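Local coordinates for protein D-aminoacyl-tRNA deacylase (Archaeoglobus fulgidus, PDB 1YQE) that probably hydrolyses D-aminoacyl-tRNAs to free tRNA and D-amino acids, a zinc-dependent recycling step that would keep mischarged tRNA from accumulating, at residues L109-P114 / S149-F154; K131-F136 / W164-A169. All coordinates share one frame; numbering follows the deposited sequence.

Two contacts in one chain illustrate how a mixed beta sheet is tied to the loops and helices around it. Contact 1 (109-114 with 149-154) involves the early part of strand 152-159, near the middle of the molecule, whereas contact 2 (131-136 with 164-169) joins the segment leading into strand 135-138, at one margin of the same sheet, to the start of helix 167-182. Their centres are 25 Å apart and their nearest atoms about 8 Å, so they do not touch. Along the chain the segments alternate. A bound pyrophosphate, whose pocket includes Arg79, His80 and Glu156, lies about 13 Å from the side chains of both Ala110 and Phe134; neither contact contributes to that pocket.

Contact 1: L109-P114 / S149-F154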
ATOM      1  N   LEU A 109     -11.377  -5.593  -4.174  1.00 16.65           N
ATOM      2  CA  LEU A 109     -10.139  -4.841  -4.020  1.00 15.02           C
ATOM      3  C   LEU A 109     -10.349  -3.476  -3.379  1.00 16.28           C
ATOM      4  O   LEU A 109     -11.350  -2.814  -3.633  1.00 15.88           O
ATOM      5  CB  LEU A 109      -9.490  -4.645  -5.394  1.00 15.58           C
ATOM      6  CG  LEU A 109      -9.135  -5.883  -6.227  1.00 15.65           C
ATOM      7  CD1 LEU A 109      -8.755  -5.463  -7.645  1.00 15.71           C
ATOM      8  CD2 LEU A 109      -7.992  -6.633  -5.552  1.00 13.56           C
ATOM      9  N   ALA A 110      -9.399  -3.057  -2.549  1.00 14.99           N
ATOM     10  CA  ALA A 110      -9.483  -1.747  -1.920  1.00 14.41           C
ATOM     11  C   ALA A 110      -8.923  -0.728  -2.906  1.00 13.15           C
ATOM     12  O   ALA A 110      -8.102  -1.060  -3.761  1.00 13.01           O
ATOM     13  CB  ALA A 110      -8.676  -1.729  -0.625  1.00 15.45           C
ATOM     14  N   LYS A 111      -9.383   0.512  -2.803  1.00 13.59           N
ATOM     15  CA  LYS A 111      -8.907   1.574  -3.675  1.00 14.37           C
ATOM     16  C   LYS A 111      -7.452   1.897  -3.309  1.00 13.25           C
ATOM     17  O   LYS A 111      -7.163   2.253  -2.174  1.00 14.01           O
ATOM     18  CB  LYS A 111      -9.785   2.819  -3.489  1.00 12.93           C
ATOM     19  CG  LYS A 111      -9.357   4.067  -4.264  1.00 16.71           C
ATOM     20  CD  LYS A 111      -9.648   3.957  -5.744  1.00 17.54           C
ATOM     21  CE  LYS A 111      -9.537   5.322  -6.421  1.00 16.95           C
ATOM     22  NZ  LYS A 111      -9.826   5.258  -7.877  1.00 17.07           N
ATOM     23  N   PRO A 112      -6.517   1.760  -4.263  1.00 13.01           N
ATOM     24  CA  PRO A 112      -5.112   2.063  -3.952  1.00 13.17           C
ATOM     25  C   PRO A 112      -4.809   3.561  -3.958  1.00 15.08           C
ATOM     26  O   PRO A 112      -5.649   4.372  -4.340  1.00 11.50           O
ATOM     27  CB  PRO A 112      -4.349   1.324  -5.049  1.00 15.29           C
ATOM     28  CG  PRO A 112      -5.283   1.402  -6.213  1.00 16.97           C
ATOM     29  CD  PRO A 112      -6.643   1.129  -5.589  1.00 12.74           C
ATOM     30  N   SER A 113      -3.605   3.917  -3.517  1.00 13.87           N
ATOM     31  CA  SER A 113      -3.163   5.313  -3.497  1.00 16.15           C
ATOM     32  C   SER A 113      -1.741   5.273  -4.060  1.00 14.50           C
ATOM     33  O   SER A 113      -0.763   5.489  -3.340  1.00 18.50           O
ATOM     34  CB  SER A 113      -3.159   5.851  -2.064  1.00 15.65           C
ATOM     35  OG  SER A 113      -2.996   7.260  -2.045  1.00 16.98           O
ATOM     36  N   PRO A 114      -1.618   4.989  -5.367  1.00 16.45           N
ATOM     37  CA  PRO A 114      -0.360   4.877  -6.118  1.00 15.14           C
ATOM     38  C   PRO A 114       0.656   6.000  -5.972  1.00 14.27           C
ATOM     39  O   PRO A 114       1.853   5.741  -5.840  1.00 11.98           O
ATOM     40  CB  PRO A 114      -0.831   4.715  -7.563  1.00 15.39           C
ATOM     41  CG  PRO A 114      -2.165   4.061  -7.412  1.00 16.11           C
ATOM     42  CD  PRO A 114      -2.767   4.835  -6.275  1.00 15.02           C
ATOM     43  N   SER A 149     -13.174   2.424  -0.008  1.00 15.37           N
ATOM     44  CA  SER A 149     -13.379   3.232  -1.208  1.00 15.74           C
ATOM     45  C   SER A 149     -12.405   4.392  -1.312  1.00 14.45           C
ATOM     46  O   SER A 149     -12.103   4.865  -2.409  1.00 16.05           O
ATOM     47  CB  SER A 149     -14.808   3.784  -1.240  1.00 16.99           C
ATOM     48  OG  SER A 149     -15.737   2.741  -1.431  1.00 25.88           O
ATOM     49  N   LYS A 150     -11.940   4.878  -0.172  1.00 14.85           N
ATOM     50  CA  LYS A 150     -10.979   5.974  -0.174  1.00 15.49           C
ATOM     51  C   LYS A 150      -9.635   5.393  -0.587  1.00 17.07           C
ATOM     52  O   LYS A 150      -9.337   4.242  -0.277  1.00 15.90           O
ATOM     53  CB  LYS A 150     -10.860   6.584   1.226  1.00 16.01           C
ATOM     54  CG  LYS A 150     -11.954   7.581   1.583  1.00 21.31           C
ATOM     55  CD  LYS A 150     -11.740   8.909   0.878  1.00 21.99           C
ATOM     56  CE  LYS A 150     -12.926   9.849   1.092  1.00 22.11           C
ATOM     57  NZ  LYS A 150     -13.187  10.080   2.533  1.00 21.18           N
ATOM     58  N   PRO A 151      -8.811   6.170  -1.313  1.00 17.03           N
ATOM     59  CA  PRO A 151      -7.505   5.636  -1.713  1.00 15.70           C
ATOM     60  C   PRO A 151      -6.745   5.211  -0.452  1.00 15.15           C
ATOM     61  O   PRO A 151      -6.799   5.892   0.569  1.00 15.64           O
ATOM     62  CB  PRO A 151      -6.852   6.825  -2.413  1.00 15.27           C
ATOM     63  CG  PRO A 151      -8.040   7.518  -3.050  1.00 18.95           C
ATOM     64  CD  PRO A 151      -9.067   7.483  -1.937  1.00 17.33           C
ATOM     65  N   SER A 152      -6.041   4.088  -0.507  1.00 14.58           N
ATOM     66  CA  SER A 152      -5.313   3.652   0.674  1.00 13.62           C
ATOM     67  C   SER A 152      -4.181   2.682   0.384  1.00 12.12           C
ATOM     68  O   SER A 152      -4.007   2.221  -0.741  1.00 13.14           O
ATOM     69  CB  SER A 152      -6.275   3.015   1.681  1.00 12.79           C
ATOM     70  OG  SER A 152      -6.747   1.761   1.218  1.00 14.07           O
ATOM     71  N   ALA A 153      -3.412   2.389   1.425  1.00 14.56           N
ATOM     72  CA  ALA A 153      -2.299   1.452   1.339  1.00 15.58           C
ATOM     73  C   ALA A 153      -1.818   1.161   2.753  1.00 15.86           C
ATOM     74  O   ALA A 153      -2.110   1.919   3.684  1.00 15.74           O
ATOM     75  CB  ALA A 153      -1.155   2.042   0.496  1.00 15.29           C
ATOM     76  N   PHE A 154      -1.102   0.050   2.911  1.00 14.36           N
ATOM     77  CA  PHE A 154      -0.562  -0.344   4.203  1.00 13.67           C
ATOM     78  C   PHE A 154       0.947  -0.118   4.217  1.00 14.84           C
ATOM     79  O   PHE A 154       1.658  -0.546   3.305  1.00 17.35           O
ATOM     80  CB  PHE A 154      -0.844  -1.825   4.486  1.00 13.75           C
ATOM     81  CG  PHE A 154      -2.221  -2.088   5.026  1.00 14.26           C
ATOM     82  CD1 PHE A 154      -3.345  -1.903   4.228  1.00 15.43           C
ATOM     83  CD2 PHE A 154      -2.392  -2.521   6.335  1.00 15.28           C
ATOM     84  CE1 PHE A 154      -4.624  -2.150   4.733  1.00 16.95           C
ATOM     85  CE2 PHE A 154      -3.659  -2.769   6.845  1.00 16.24           C
ATOM     86  CZ  PHE A 154      -4.779  -2.582   6.041  1.00 15.56           C
TER
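Lys111 lies against Ser149, Lys150 and Pro151 where the loop ahead of helix 114-125 runs beside the entry to strand 152-159 of the mixed sheet. The lysine touches with the root of its chain: CG stands anti to the backbone N (chi1 176°), 3.5 Å from Pro151 CA, while CB comes to 3.3 Å from Ser149 O. A bend at chi2 (73°) sets CD aside from the straight course, and the end of the chain leads away from 149-154; NZ finds its partners elsewhere, in a salt bridge with Glu239 and a hydrogen bond to Leu237 O. The proline ring meets the lysine with its CG, 3.9 Å from Lys111 CG, and turns its CB to the next part of the loop, 3.8 Å from Ser113 CB. Ser113, at the N-cap position of the helix, makes no capping bond with its side chain; its OG, anti to the backbone N, has a weak bond to Glu73 instead. The carbonyl oxygen of Lys111 takes the backbone bond between the segments. Ser152 N donates to Lys111 O at 2.7 Å, and Pro151 CA adds a CA-H...O contact of 3.4 Å to the same oxygen.

Contact 2: K131-F136 / W164-A169; sequences KPEFEF and WKDREA
Lys131 opens a type I beta turn ending at Phe134, closed by a backbone bond from Phe134 N to Lys131 O, and its CA lies 7.2 Å from that of Ala169 in the first turn of helix 167-182. Bends at chi2 and chi3 (-71° and -67°) kink the lysine chain, placing CD and then CE, and NZ ends beside Asp166. Its NZ meets Asp166 tip to tip, in a salt bridge of 2.9 Å to OD2 on the syn lone pair; a weak bond reaches OD1. The same ammonium is bridged to Glu133 OE2 at 2.9 Å and donates to a water that in turn donates to Glu168 OE1. Nearer the backbone, Lys131 CD packs 3.7 Å from Glu168 CG, while OE2 of that glutamate pairs with Arg130. Phe134 reaches toward the aspartate, its ring plane 84° from the carboxylate, and CZ touches Ala169 CB at 4.1 Å. An alanine in place of Lys131 removes the ammonium, and the carboxylates of Glu133 and Asp166, with OE2 and OD2 4.4 Å apart, would probably repel each other with no shared positive partner and be freer to turn. Asp166 also accepts from Ala169 N at OD1, from above the carboxylate plane. The whole is a salt-bridge network built on a helix N-cap, the aspartate both capping helix 167-182 and linking it to the turn that leads into the edge strand 135-138.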
ATOM      1  N   LYS A 131      19.023   2.252   8.993  1.00 21.91           N
ATOM      2  CA  LYS A 131      18.725   0.932   9.541  1.00 23.42           C
ATOM      3  C   LYS A 131      19.250  -0.095   8.543  1.00 24.53           C
ATOM      4  O   LYS A 131      18.476  -0.765   7.855  1.00 25.95           O
ATOM      5  CB  LYS A 131      17.214   0.760   9.724  1.00 23.56           C
ATOM      6  CG  LYS A 131      16.602   1.707  10.747  1.00 23.34           C
ATOM      7  CD  LYS A 131      17.006   1.333  12.166  1.00 25.05           C
ATOM      8  CE  LYS A 131      16.394  -0.003  12.574  1.00 26.04           C
ATOM      9  NZ  LYS A 131      16.836  -0.456  13.917  1.00 24.30           N
ATOM     10  N   PRO A 132      20.582  -0.233   8.459  1.00 25.69           N
ATOM     11  CA  PRO A 132      21.265  -1.161   7.553  1.00 26.72           C
ATOM     12  C   PRO A 132      20.779  -2.607   7.582  1.00 26.34           C
ATOM     13  O   PRO A 132      20.826  -3.294   6.559  1.00 27.19           O
ATOM     14  CB  PRO A 132      22.728  -1.040   7.979  1.00 26.59           C
ATOM     15  CG  PRO A 132      22.820   0.356   8.483  1.00 26.92           C
ATOM     16  CD  PRO A 132      21.563   0.471   9.305  1.00 24.67           C
ATOM     17  N   GLU A 133      20.318  -3.071   8.740  1.00 26.15           N
ATOM     18  CA  GLU A 133      19.854  -4.450   8.863  1.00 26.57           C
ATOM     19  C   GLU A 133      18.471  -4.650   8.245  1.00 26.52           C
ATOM     20  O   GLU A 133      17.995  -5.781   8.126  1.00 25.98           O
ATOM     21  CB  GLU A 133      19.825  -4.887  10.336  1.00 26.60           C
ATOM     22  CG  GLU A 133      18.647  -4.335  11.138  1.00 28.03           C
ATOM     23  CD  GLU A 133      18.865  -2.917  11.647  1.00 28.57           C
ATOM     24  OE1 GLU A 133      19.529  -2.115  10.953  1.00 27.21           O
ATOM     25  OE2 GLU A 133      18.350  -2.604  12.742  1.00 26.70           O
ATOM     26  N   PHE A 134      17.831  -3.551   7.855  1.00 24.88           N
ATOM     27  CA  PHE A 134      16.504  -3.613   7.249  1.00 23.78           C
ATOM     28  C   PHE A 134      16.545  -3.502   5.736  1.00 23.40           C
ATOM     29  O   PHE A 134      17.446  -2.893   5.160  1.00 22.49           O
ATOM     30  CB  PHE A 134      15.600  -2.503   7.790  1.00 22.84           C
ATOM     31  CG  PHE A 134      14.898  -2.854   9.065  1.00 22.28           C
ATOM     32  CD1 PHE A 134      15.598  -2.942  10.263  1.00 22.78           C
ATOM     33  CD2 PHE A 134      13.526  -3.105   9.068  1.00 21.77           C
ATOM     34  CE1 PHE A 134      14.943  -3.275  11.447  1.00 21.05           C
ATOM     35  CE2 PHE A 134      12.865  -3.439  10.247  1.00 18.82           C
ATOM     36  CZ  PHE A 134      13.576  -3.523  11.438  1.00 21.80           C
ATOM     37  N   GLU A 135      15.546  -4.087   5.094  1.00 23.47           N
ATOM     38  CA  GLU A 135      15.450  -4.049   3.648  1.00 24.71           C
ATOM     39  C   GLU A 135      14.033  -3.640   3.279  1.00 21.65           C
ATOM     40  O   GLU A 135      13.094  -3.923   4.016  1.00 20.57           O
ATOM     41  CB  GLU A 135      15.764  -5.433   3.075  1.00 28.18           C
ATOM     42  CG  GLU A 135      15.788  -5.498   1.564  1.00 36.37           C
ATOM     43  CD  GLU A 135      16.166  -6.877   1.054  1.00 40.07           C
ATOM     44  OE1 GLU A 135      17.276  -7.352   1.386  1.00 42.52           O
ATOM     45  OE2 GLU A 135      15.354  -7.485   0.324  1.00 43.74           O
ATOM     46  N   PHE A 136      13.877  -2.950   2.157  1.00 21.73           N
ATOM     47  CA  PHE A 136      12.545  -2.555   1.721  1.00 18.97           C
ATOM     48  C   PHE A 136      12.036  -3.512   0.656  1.00 17.57           C
ATOM     49  O   PHE A 136      12.802  -4.012  -0.163  1.00 16.49           O
ATOM     50  CB  PHE A 136      12.522  -1.155   1.111  1.00 18.94           C
ATOM     51  CG  PHE A 136      11.263  -0.880   0.339  1.00 16.40           C
ATOM     52  CD1 PHE A 136      10.055  -0.692   1.005  1.00 17.48           C
ATOM     53  CD2 PHE A 136      11.261  -0.919  -1.049  1.00 16.86           C
ATOM     54  CE1 PHE A 136       8.862  -0.554   0.300  1.00 16.01           C
ATOM     55  CE2 PHE A 136      10.072  -0.784  -1.765  1.00 17.10           C
ATOM     56  CZ  PHE A 136       8.869  -0.602  -1.083  1.00 16.17           C
ATOM     57  N   TRP A 164       8.605  -5.107  15.430  1.00 26.67           N
ATOM     58  CA  TRP A 164       7.435  -4.304  15.767  1.00 27.99           C
ATOM     59  C   TRP A 164       7.717  -3.350  16.927  1.00 28.53           C
ATOM     60  O   TRP A 164       7.161  -2.254  16.993  1.00 27.57           O
ATOM     61  CB  TRP A 164       6.245  -5.197  16.129  1.00 27.63           C
ATOM     62  CG  TRP A 164       5.950  -6.290  15.139  1.00 27.02           C
ATOM     63  CD1 TRP A 164       6.260  -6.307  13.807  1.00 27.36           C
ATOM     64  CD2 TRP A 164       5.274  -7.522  15.410  1.00 27.85           C
ATOM     65  NE1 TRP A 164       5.821  -7.480  13.232  1.00 27.11           N
ATOM     66  CE2 TRP A 164       5.213  -8.242  14.194  1.00 26.95           C
ATOM     67  CE3 TRP A 164       4.713  -8.090  16.563  1.00 26.90           C
ATOM     68  CZ2 TRP A 164       4.614  -9.503  14.099  1.00 28.62           C
ATOM     69  CZ3 TRP A 164       4.115  -9.344  16.469  1.00 28.59           C
ATOM     70  CH2 TRP A 164       4.072 -10.036  15.245  1.00 28.09           C
ATOM     71  N   LYS A 165       8.586  -3.766  17.839  1.00 29.54           N
ATOM     72  CA  LYS A 165       8.922  -2.944  18.993  1.00 31.59           C
ATOM     73  C   LYS A 165      10.096  -2.008  18.714  1.00 31.75           C
ATOM     74  O   LYS A 165      10.466  -1.198  19.567  1.00 32.83           O
ATOM     75  CB  LYS A 165       9.257  -3.836  20.192  1.00 34.32           C
ATOM     76  CG  LYS A 165       8.112  -4.728  20.646  1.00 36.41           C
ATOM     77  CD  LYS A 165       8.499  -5.520  21.885  1.00 40.06           C
ATOM     78  CE  LYS A 165       7.336  -6.351  22.402  1.00 42.88           C
ATOM     79  NZ  LYS A 165       6.138  -5.510  22.693  1.00 44.51           N
ATOM     80  N   ASP A 166      10.672  -2.117  17.519  1.00 30.87           N
ATOM     81  CA  ASP A 166      11.812  -1.293  17.132  1.00 29.53           C
ATOM     82  C   ASP A 166      11.392   0.172  17.039  1.00 29.90           C
ATOM     83  O   ASP A 166      10.697   0.570  16.103  1.00 29.09           O
ATOM     84  CB  ASP A 166      12.363  -1.771  15.784  1.00 29.51           C
ATOM     85  CG  ASP A 166      13.739  -1.206  15.478  1.00 25.49           C
ATOM     86  OD1 ASP A 166      13.947   0.003  15.684  1.00 24.51           O
ATOM     87  OD2 ASP A 166      14.612  -1.973  15.017  1.00 26.57           O
ATOM     88  N   ARG A 167      11.823   0.969  18.013  1.00 29.48           N
ATOM     89  CA  ARG A 167      11.489   2.390  18.063  1.00 30.70           C
ATOM     90  C   ARG A 167      11.986   3.185  16.861  1.00 28.87           C
ATOM     91  O   ARG A 167      11.244   3.979  16.287  1.00 27.90           O
ATOM     92  CB  ARG A 167      12.055   3.019  19.337  1.00 33.13           C
ATOM     93  CG  ARG A 167      11.009   3.538  20.313  1.00 38.49           C
ATOM     94  CD  ARG A 167      10.165   2.410  20.889  1.00 41.25           C
ATOM     95  NE  ARG A 167       9.366   2.862  22.027  1.00 45.74           N
ATOM     96  CZ  ARG A 167       8.518   2.093  22.700  1.00 46.79           C
ATOM     97  NH1 ARG A 167       8.346   0.823  22.352  1.00 49.12           N
ATOM     98  NH2 ARG A 167       7.843   2.589  23.728  1.00 49.30           N
ATOM     99  N   GLU A 168      13.245   2.985  16.487  1.00 28.37           N
ATOM    100  CA  GLU A 168      13.805   3.716  15.362  1.00 26.80           C
ATOM    101  C   GLU A 168      13.204   3.314  14.025  1.00 25.61           C
ATOM    102  O   GLU A 168      13.064   4.148  13.131  1.00 25.03           O
ATOM    103  CB  GLU A 168      15.321   3.555  15.311  1.00 27.46           C
ATOM    104  CG  GLU A 168      15.936   4.252  14.118  1.00 28.88           C
ATOM    105  CD  GLU A 168      17.423   4.447  14.259  1.00 30.42           C
ATOM    106  OE1 GLU A 168      18.095   3.560  14.831  1.00 31.57           O
ATOM    107  OE2 GLU A 168      17.922   5.484  13.784  1.00 31.35           O
ATOM    108  N   ALA A 169      12.862   2.038  13.876  1.00 23.47           N
ATOM    109  CA  ALA A 169      12.257   1.577  12.634  1.00 23.69           C
ATOM    110  C   ALA A 169      10.945   2.338  12.443  1.00 21.93           C
ATOM    111  O   ALA A 169      10.636   2.795  11.343  1.00 20.43           O
ATOM    112  CB  ALA A 169      11.991   0.065  12.691  1.00 21.67           C
TER
HETATM  113  O   HOH W   1      17.794   1.022  16.136  1.00 26.69           O